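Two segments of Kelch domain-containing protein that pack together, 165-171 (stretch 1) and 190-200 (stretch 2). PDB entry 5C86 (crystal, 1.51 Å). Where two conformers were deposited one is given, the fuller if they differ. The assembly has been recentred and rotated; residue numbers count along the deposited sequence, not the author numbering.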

# COMPACT_ATOMS: atom_id res chain seq x y z
N LYS A 165 -13.55 8.48 17.25
CA LYS A 165 -14.67 9.32 16.87
C LYS A 165 -14.43 10.36 15.81
O LYS A 165 -15.24 10.43 14.86
CB LYS A 165 -15.33 9.99 18.11
CG LYS A 165 -16.66 10.70 17.84
CD LYS A 165 -17.17 11.28 19.22
CE LYS A 165 -18.37 12.17 19.05
NZ LYS A 165 -19.48 11.42 18.42
N PRO A 166 -13.31 11.16 15.89
CA PRO A 166 -13.11 12.25 14.93
C PRO A 166 -13.09 11.77 13.45
O PRO A 166 -13.40 12.54 12.59
CB PRO A 166 -11.74 12.87 15.32
CG PRO A 166 -11.56 12.47 16.72
CD PRO A 166 -12.28 11.20 16.95
N LEU A 167 -12.65 10.53 13.22
CA LEU A 167 -12.54 10.05 11.78
C LEU A 167 -13.76 9.30 11.32
O LEU A 167 -13.86 9.01 10.13
CB LEU A 167 -11.29 9.19 11.62
CG LEU A 167 -11.21 7.81 12.32
CD1 LEU A 167 -12.09 6.73 11.72
CD2 LEU A 167 -9.76 7.35 12.32
N VAL A 168 -14.79 9.05 12.15
CA VAL A 168 -15.86 8.19 11.69
C VAL A 168 -16.67 8.92 10.61
O VAL A 168 -17.04 10.09 10.70
CB VAL A 168 -16.74 7.79 12.90
CG1 VAL A 168 -17.96 6.99 12.51
CG2 VAL A 168 -15.92 7.08 13.96
N MET A 169 -17.01 8.19 9.53
CA MET A 169 -17.83 8.76 8.47
C MET A 169 -19.28 8.96 8.95
O MET A 169 -19.72 8.35 9.91
CB MET A 169 -17.91 7.78 7.30
CG MET A 169 -16.54 7.41 6.77
SD MET A 169 -16.50 7.47 5.00
CE MET A 169 -18.10 6.88 4.42
N GLN A 170 -20.01 9.75 8.17
CA GLN A 170 -21.39 10.11 8.55
C GLN A 170 -22.37 8.95 8.38
O GLN A 170 -23.30 8.86 9.13
CB GLN A 170 -21.83 11.33 7.72
CG GLN A 170 -21.26 12.69 8.07
CD GLN A 170 -21.97 13.86 7.36
OE1 GLN A 170 -23.11 13.75 6.91
NE2 GLN A 170 -21.29 14.99 7.27
N ARG A 171 -22.15 8.05 7.43
CA ARG A 171 -23.11 7.07 6.98
C ARG A 171 -22.45 5.72 6.73
O ARG A 171 -21.23 5.64 6.42
CB ARG A 171 -23.72 7.46 5.60
CG ARG A 171 -24.30 8.86 5.52
CD ARG A 171 -24.57 9.20 4.04
NE ARG A 171 -24.90 10.58 3.72
CZ ARG A 171 -24.05 11.61 3.63
NH1 ARG A 171 -22.73 11.53 3.85
NH2 ARG A 171 -24.56 12.79 3.29
N LEU A 190 -1.37 11.25 9.95
CA LEU A 190 -2.47 11.91 9.39
C LEU A 190 -3.53 10.91 8.98
O LEU A 190 -3.21 10.00 8.18
CB LEU A 190 -2.11 12.74 8.18
CG LEU A 190 -3.23 13.43 7.43
CD1 LEU A 190 -3.86 14.47 8.35
CD2 LEU A 190 -2.79 14.07 6.14
N GLN A 191 -4.76 11.08 9.46
CA GLN A 191 -5.92 10.40 8.84
C GLN A 191 -6.50 11.28 7.81
O GLN A 191 -7.10 12.31 8.09
CB GLN A 191 -6.91 10.01 9.91
CG GLN A 191 -8.28 9.63 9.41
CD GLN A 191 -9.28 10.76 9.47
OE1 GLN A 191 -9.19 11.68 10.32
NE2 GLN A 191 -10.25 10.76 8.51
N ALA A 192 -6.19 10.99 6.55
CA ALA A 192 -6.52 11.78 5.40
C ALA A 192 -7.92 11.60 4.83
O ALA A 192 -8.35 12.34 3.97
CB ALA A 192 -5.43 11.62 4.32
N GLY A 193 -8.59 10.61 5.40
CA GLY A 193 -9.88 10.19 4.91
C GLY A 193 -10.14 8.81 5.47
O GLY A 193 -9.41 8.36 6.32
N PRO A 194 -11.19 8.12 4.99
CA PRO A 194 -12.13 8.53 3.95
C PRO A 194 -13.11 9.60 4.33
O PRO A 194 -13.67 10.26 3.49
CB PRO A 194 -12.92 7.21 3.64
CG PRO A 194 -12.82 6.46 4.95
CD PRO A 194 -11.41 6.73 5.41
N SER A 195 -13.36 9.74 5.63
CA SER A 195 -14.23 10.89 6.04
C SER A 195 -13.65 12.16 5.42
O SER A 195 -12.44 12.34 5.34
CB SER A 195 -14.14 11.04 7.55
OG SER A 195 -14.91 12.18 7.97
N LYS A 196 -14.51 13.11 5.12
CA LYS A 196 -14.12 14.38 4.63
C LYS A 196 -13.42 15.20 5.71
O LYS A 196 -12.69 16.14 5.36
CB LYS A 196 -15.33 15.19 4.06
CG LYS A 196 -16.36 15.55 5.07
CD LYS A 196 -17.62 15.94 4.30
CE LYS A 196 -18.78 16.30 5.15
NZ LYS A 196 -19.96 16.33 4.20
N LYS A 197 -13.60 14.86 6.98
CA LYS A 197 -12.88 15.45 8.10
C LYS A 197 -11.57 14.72 8.33
O LYS A 197 -11.57 13.54 8.72
CB LYS A 197 -13.70 15.35 9.37
CG LYS A 197 -14.90 16.27 9.31
CD LYS A 197 -15.79 16.12 10.52
CE LYS A 197 -16.77 14.98 10.43
NZ LYS A 197 -16.86 14.22 11.72
N MET A 198 -10.45 15.40 8.03
CA MET A 198 -9.12 14.85 8.28
C MET A 198 -8.63 15.22 9.68
O MET A 198 -8.97 16.30 10.17
CB MET A 198 -8.13 15.40 7.26
CG MET A 198 -8.63 15.30 5.82
SD MET A 198 -7.41 15.71 4.56
CE MET A 198 -7.20 17.47 4.82
N ASN A 199 -7.80 14.39 10.27
CA ASN A 199 -7.36 14.55 11.67
C ASN A 199 -5.94 14.14 11.81
O ASN A 199 -5.51 13.09 11.28
CB ASN A 199 -8.19 13.71 12.56
CG ASN A 199 -9.64 14.21 12.65
OD1 ASN A 199 -9.92 15.16 13.41
ND2 ASN A 199 -10.51 13.67 11.86
N TRP A 200 -5.19 14.91 12.60
CA TRP A 200 -3.91 14.47 13.05
C TRP A 200 -3.99 13.66 14.31
O TRP A 200 -4.80 13.99 15.17
CB TRP A 200 -3.03 15.69 13.34
CG TRP A 200 -2.58 16.44 12.20
CD1 TRP A 200 -3.03 17.62 11.75
CD2 TRP A 200 -1.51 16.04 11.30
NE1 TRP A 200 -2.31 18.02 10.65
CE2 TRP A 200 -1.38 17.05 10.37
CE3 TRP A 200 -0.67 14.93 11.22
CZ2 TRP A 200 -0.48 16.98 9.30
CZ3 TRP A 200 0.26 14.90 10.15
CH2 TRP A 200 0.33 15.92 9.25
O HOH W 1 -15.21 12.22 10.59
O HOH W 2 -14.19 15.13 13.32
O HOH W 3 -12.42 8.31 7.92
O HOH W 4 -20.27 13.26 2.67

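The contact between these two segments is a small, largely water-mediated one, in which a single weak direct hydrogen bond is supplemented by bridging waters and a few van der Waals contacts. It illustrates a general principle: where carbonyls of a 3-10 segment and the loop after it have no backbone partner within these stretches, a side chain and ordered water can serve them.

Stretch 1 opens with a 3-10 turn, closed by Val168 N to Lys165 O at 3.1 Å, and continues as a loop. In stretch 2, two strand segments pair through Gln191 N to Asn199 O (2.8 Å) and Asn199 N to Gln191 O (3.1 Å), joined by a loop containing the cis peptide before Pro194. No backbone hydrogen bond links the two stretches; their nearest CA atoms are those of Met169 and Ser195, 4.8 Å apart.

The direct bond runs from Asn199 ND2 to Pro166 O, 3.2 Å long but weak, with an angle of only 120° at the hydrogen. The same amide is held more firmly within its own stretch, donating to Gln191 OE1 at 2.8 Å. Gln191 in turn donates from NE2 to Lys197 O at 3.1 Å, and its CD packs 3.3 Å from Leu167 CB.

Water 1 is the hub. It donates to Pro166 O (2.7 Å) and Val168 O (2.8 Å) and accepts from Ser195 OG (2.6 Å) and Lys197 NZ (2.8 Å), so four polar groups share one site. Ser195 OG also accepts from Lys197 N at 3.1 Å. Water 3 joins backbone to backbone, accepting from Ser195 N at 2.9 Å and donating to Leu167 O at 2.7 Å.

Apolar packing completes the contact: Met169 SD rests 3.8 Å from Pro194 CG. Farther out, Gln170 NE2 approaches Lys196 CE at 3.5 Å, a van der Waals contact with the aliphatic part of the lysine.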